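D-threo-3-hydroxyaspartate dehydratase (Delftia, PDB 3WQC) catalyses the pyridoxal 5'-phosphate-dependent deamination of D-threo-3-hydroxyaspartate to oxaloacetate and ammonium, and also dehydrates two other 3-hydroxyaspartate isomers and D-serine. Local coordinates at residues A204-A209 with V223-T228. Numbering follows the deposited sequence.
Sequences AGCVQA and VSVGST. With PLP (pyridoxal-5'-phosphate), chain J.
Cys206 reaches down from helix 192-215 onto strand 222-225 and touches three consecutive residues of it. SG of Cys206, anti to the backbone N (chi1 -154°), lies 3.9 Å from Val223 CG1 and 3.7 Å from the carbonyl O of Ser224. The root of the same side chain does separate work, Cys206 CB packing 3.8 Å from CG1 of Val225. A small, weakly polar cysteine suits this place, since it fits close to a strand backbone and still offers an apolar surface to both valines. Val207 adds the second helix residue: its CG2 meets Val223 CG1 at 3.9 Å, the two side chains crossing at about a right angle, so that this one methyl of Val223 is shared by Cys206 and Val207.

Alternation along the strand sorts the chemistry. Val223 and Val225, branched at CB, present methyls to the helix from an extended backbone, whereas Ser224 points away from it, its OG hydrogen-bonded to Glu242 and Arg244. Helix segment 204-209 and strand segment 223-225 run nearly antiparallel (158°), their axes 8.5 Å apart at closest approach, as expected for a helix and the strand that follows it in the alanine racemase-type TIM barrel.

Past the strand the chain turns polar. Gly226 adopts a positive phi (146°), where a CB would collide with the carbonyl O of Val225, and its own O is hydrogen-bonded to His182. Ser227 suits the N-cap of helix 228-233, its OG hydrogen-bonded to Thr230 and Ser186. Thr228 offers the cofactor phosphate both backbone and hydroxyl: its N donates almost straight to PLP O2P (3.0 Å), its OG1 to PLP O1P (2.6 Å). Labour is thus divided: largely apolar packing sets the strand against its helix, while the polar turn and helix start hold the phosphate and probably help stabilise its charge.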
ATOM      1  N   ALA B 204       2.721  33.939   0.525  1.00 16.07           N
ATOM      2  CA  ALA B 204       1.880  35.192   0.555  1.00 16.27           C
ATOM      3  C   ALA B 204       0.494  34.913   1.105  1.00 16.11           C
ATOM      4  O   ALA B 204      -0.030  35.687   1.931  1.00 17.09           O
ATOM      5  CB  ALA B 204       1.771  35.803  -0.856  1.00 18.86           C
ATOM      6  N   GLY B 205      -0.102  33.774   0.734  1.00 15.49           N
ATOM      7  CA  GLY B 205      -1.459  33.478   1.189  1.00 14.85           C
ATOM      8  C   GLY B 205      -1.461  33.118   2.680  1.00 15.40           C
ATOM      9  O   GLY B 205      -2.380  33.556   3.397  1.00 13.95           O
ATOM     10  N   CYS B 206      -0.468  32.354   3.180  1.00 13.00           N
ATOM     11  CA  CYS B 206      -0.503  32.009   4.610  1.00 12.80           C
ATOM     12  C   CYS B 206      -0.289  33.277   5.436  1.00 13.43           C
ATOM     13  O   CYS B 206      -0.901  33.459   6.474  1.00 12.41           O
ATOM     14  CB  CYS B 206       0.542  30.917   4.851  1.00 14.34           C
ATOM     15  SG  CYS B 206       0.066  29.955   6.298  1.00 15.02           S
ATOM     16  N   VAL B 207       0.711  34.104   5.020  1.00 13.04           N
ATOM     17  CA  VAL B 207       0.979  35.333   5.763  1.00 13.54           C
ATOM     18  C   VAL B 207      -0.241  36.277   5.656  1.00 14.41           C
ATOM     19  O   VAL B 207      -0.577  36.887   6.697  1.00 14.10           O
ATOM     20  CB  VAL B 207       2.278  35.962   5.173  1.00 14.19           C
ATOM     21  CG1 VAL B 207       2.455  37.377   5.772  1.00 19.35           C
ATOM     22  CG2 VAL B 207       3.513  35.109   5.562  1.00 16.63           C
ATOM     23  N   GLN B 208      -0.917  36.323   4.508  1.00 13.68           N
ATOM     24  CA  GLN B 208      -2.138  37.151   4.413  1.00 12.97           C
ATOM     25  C   GLN B 208      -3.161  36.729   5.458  1.00 11.73           C
ATOM     26  O   GLN B 208      -3.774  37.579   6.141  1.00 12.23           O
ATOM     27  CB  GLN B 208      -2.763  37.004   3.007  1.00 14.75           C
ATOM     28  CG  GLN B 208      -4.108  37.693   2.756  1.00 14.99           C
ATOM     29  CD  GLN B 208      -4.689  37.404   1.373  1.00 25.60           C
ATOM     30  OE1 GLN B 208      -4.112  36.581   0.632  1.00 30.10           O
ATOM     31  NE2 GLN B 208      -5.888  37.816   1.132  1.00 25.97           N
ATOM     32  N   ALA B 209      -3.348  35.399   5.608  1.00 10.98           N
ATOM     33  CA  ALA B 209      -4.355  34.941   6.607  1.00  9.71           C
ATOM     34  C   ALA B 209      -3.902  35.358   8.003  1.00 10.35           C
ATOM     35  O   ALA B 209      -4.734  35.795   8.829  1.00 11.36           O
ATOM     36  CB  ALA B 209      -4.483  33.418   6.519  1.00 10.88           C
ATOM     37  N   VAL B 223       3.331  30.948  11.640  1.00 12.98           N
ATOM     38  CA  VAL B 223       2.938  30.890  10.206  1.00 12.22           C
ATOM     39  C   VAL B 223       3.725  29.714   9.687  1.00 11.91           C
ATOM     40  O   VAL B 223       4.965  29.786   9.577  1.00 13.79           O
ATOM     41  CB  VAL B 223       3.194  32.166   9.429  1.00 12.25           C
ATOM     42  CG1 VAL B 223       2.879  32.038   7.947  1.00 16.14           C
ATOM     43  CG2 VAL B 223       2.416  33.293  10.091  1.00 14.99           C
ATOM     44  N   SER B 224       3.069  28.622   9.239  1.00 12.26           N
ATOM     45  CA  SER B 224       3.740  27.342   8.845  1.00 11.77           C
ATOM     46  C   SER B 224       3.347  27.058   7.429  1.00 11.98           C
ATOM     47  O   SER B 224       2.116  26.935   7.104  1.00 13.75           O
ATOM     48  CB  SER B 224       3.220  26.304   9.837  1.00 12.56           C
ATOM     49  OG  SER B 224       3.797  25.037   9.526  1.00 13.72           O
ATOM     50  N   VAL B 225       4.324  26.851   6.546  1.00 11.90           N
ATOM     51  CA  VAL B 225       4.037  26.490   5.132  1.00 12.48           C
ATOM     52  C   VAL B 225       4.752  25.215   4.780  1.00 13.43           C
ATOM     53  O   VAL B 225       5.688  24.842   5.496  1.00 15.37           O
ATOM     54  CB  VAL B 225       4.458  27.616   4.112  1.00 13.77           C
ATOM     55  CG1 VAL B 225       3.804  28.956   4.543  1.00 15.32           C
ATOM     56  CG2 VAL B 225       6.001  27.783   4.099  1.00 16.55           C
ATOM     57  N   GLY B 226       4.397  24.614   3.658  1.00 14.93           N
ATOM     58  CA  GLY B 226       5.386  23.724   3.002  1.00 18.32           C
ATOM     59  C   GLY B 226       4.850  22.526   2.290  1.00 15.19           C
ATOM     60  O   GLY B 226       3.883  21.922   2.702  1.00 17.54           O
ATOM     61  N   SER B 227       5.622  22.155   1.285  1.00 16.63           N
ATOM     62  CA  SER B 227       5.640  20.847   0.647  1.00 14.25           C
ATOM     63  C   SER B 227       7.144  20.748   0.297  1.00 16.25           C
ATOM     64  O   SER B 227       7.851  21.769   0.268  1.00 17.18           O
ATOM     65  CB  SER B 227       4.760  20.805  -0.610  1.00 16.06           C
ATOM     66  OG  SER B 227       5.272  21.708  -1.608  1.00 17.53           O
ATOM     67  N   THR B 228       7.641  19.558  -0.026  1.00 15.29           N
ATOM     68  CA  THR B 228       9.070  19.444  -0.325  1.00 15.46           C
ATOM     69  C   THR B 228       9.398  20.353  -1.537  1.00 16.15           C
ATOM     70  O   THR B 228      10.401  21.057  -1.497  1.00 17.67           O
ATOM     71  CB  THR B 228       9.471  17.940  -0.512  1.00 14.26           C
ATOM     72  OG1 THR B 228       9.670  17.431   0.801  1.00 14.51           O
ATOM     73  CG2 THR B 228      10.831  17.864  -1.279  1.00 17.09           C
TER
HETATM   74  N1  PLP J 402       2.299  19.427   5.300  1.00 12.46           N
HETATM   75  C2  PLP J 402       1.186  18.669   5.231  1.00 11.46           C
HETATM   76  C2A PLP J 402      -0.117  19.155   5.825  1.00 13.68           C
HETATM   77  C3  PLP J 402       1.264  17.376   4.595  1.00 12.81           C
HETATM   78  O3  PLP J 402       0.175  16.623   4.552  1.00 15.43           O
HETATM   79  C4  PLP J 402       2.529  16.971   4.039  1.00 13.72           C
HETATM   80  C4A PLP J 402       2.625  15.679   3.445  1.00 21.05           C
HETATM   81  C5  PLP J 402       3.653  17.842   4.161  1.00 12.50           C
HETATM   82  C6  PLP J 402       3.469  19.105   4.742  1.00 12.80           C
HETATM   83  C5A PLP J 402       4.998  17.466   3.590  1.00 16.46           C
HETATM   84  O4P PLP J 402       4.900  17.451   2.092  1.00 15.07           O
HETATM   85  P   PLP J 402       6.070  16.700   1.298  1.00 13.99           P
HETATM   86  O1P PLP J 402       7.309  17.236   1.913  1.00 17.22           O
HETATM   87  O2P PLP J 402       5.875  17.167  -0.102  1.00 15.05           O
HETATM   88  O3P PLP J 402       5.966  15.247   1.520  1.00 19.34           O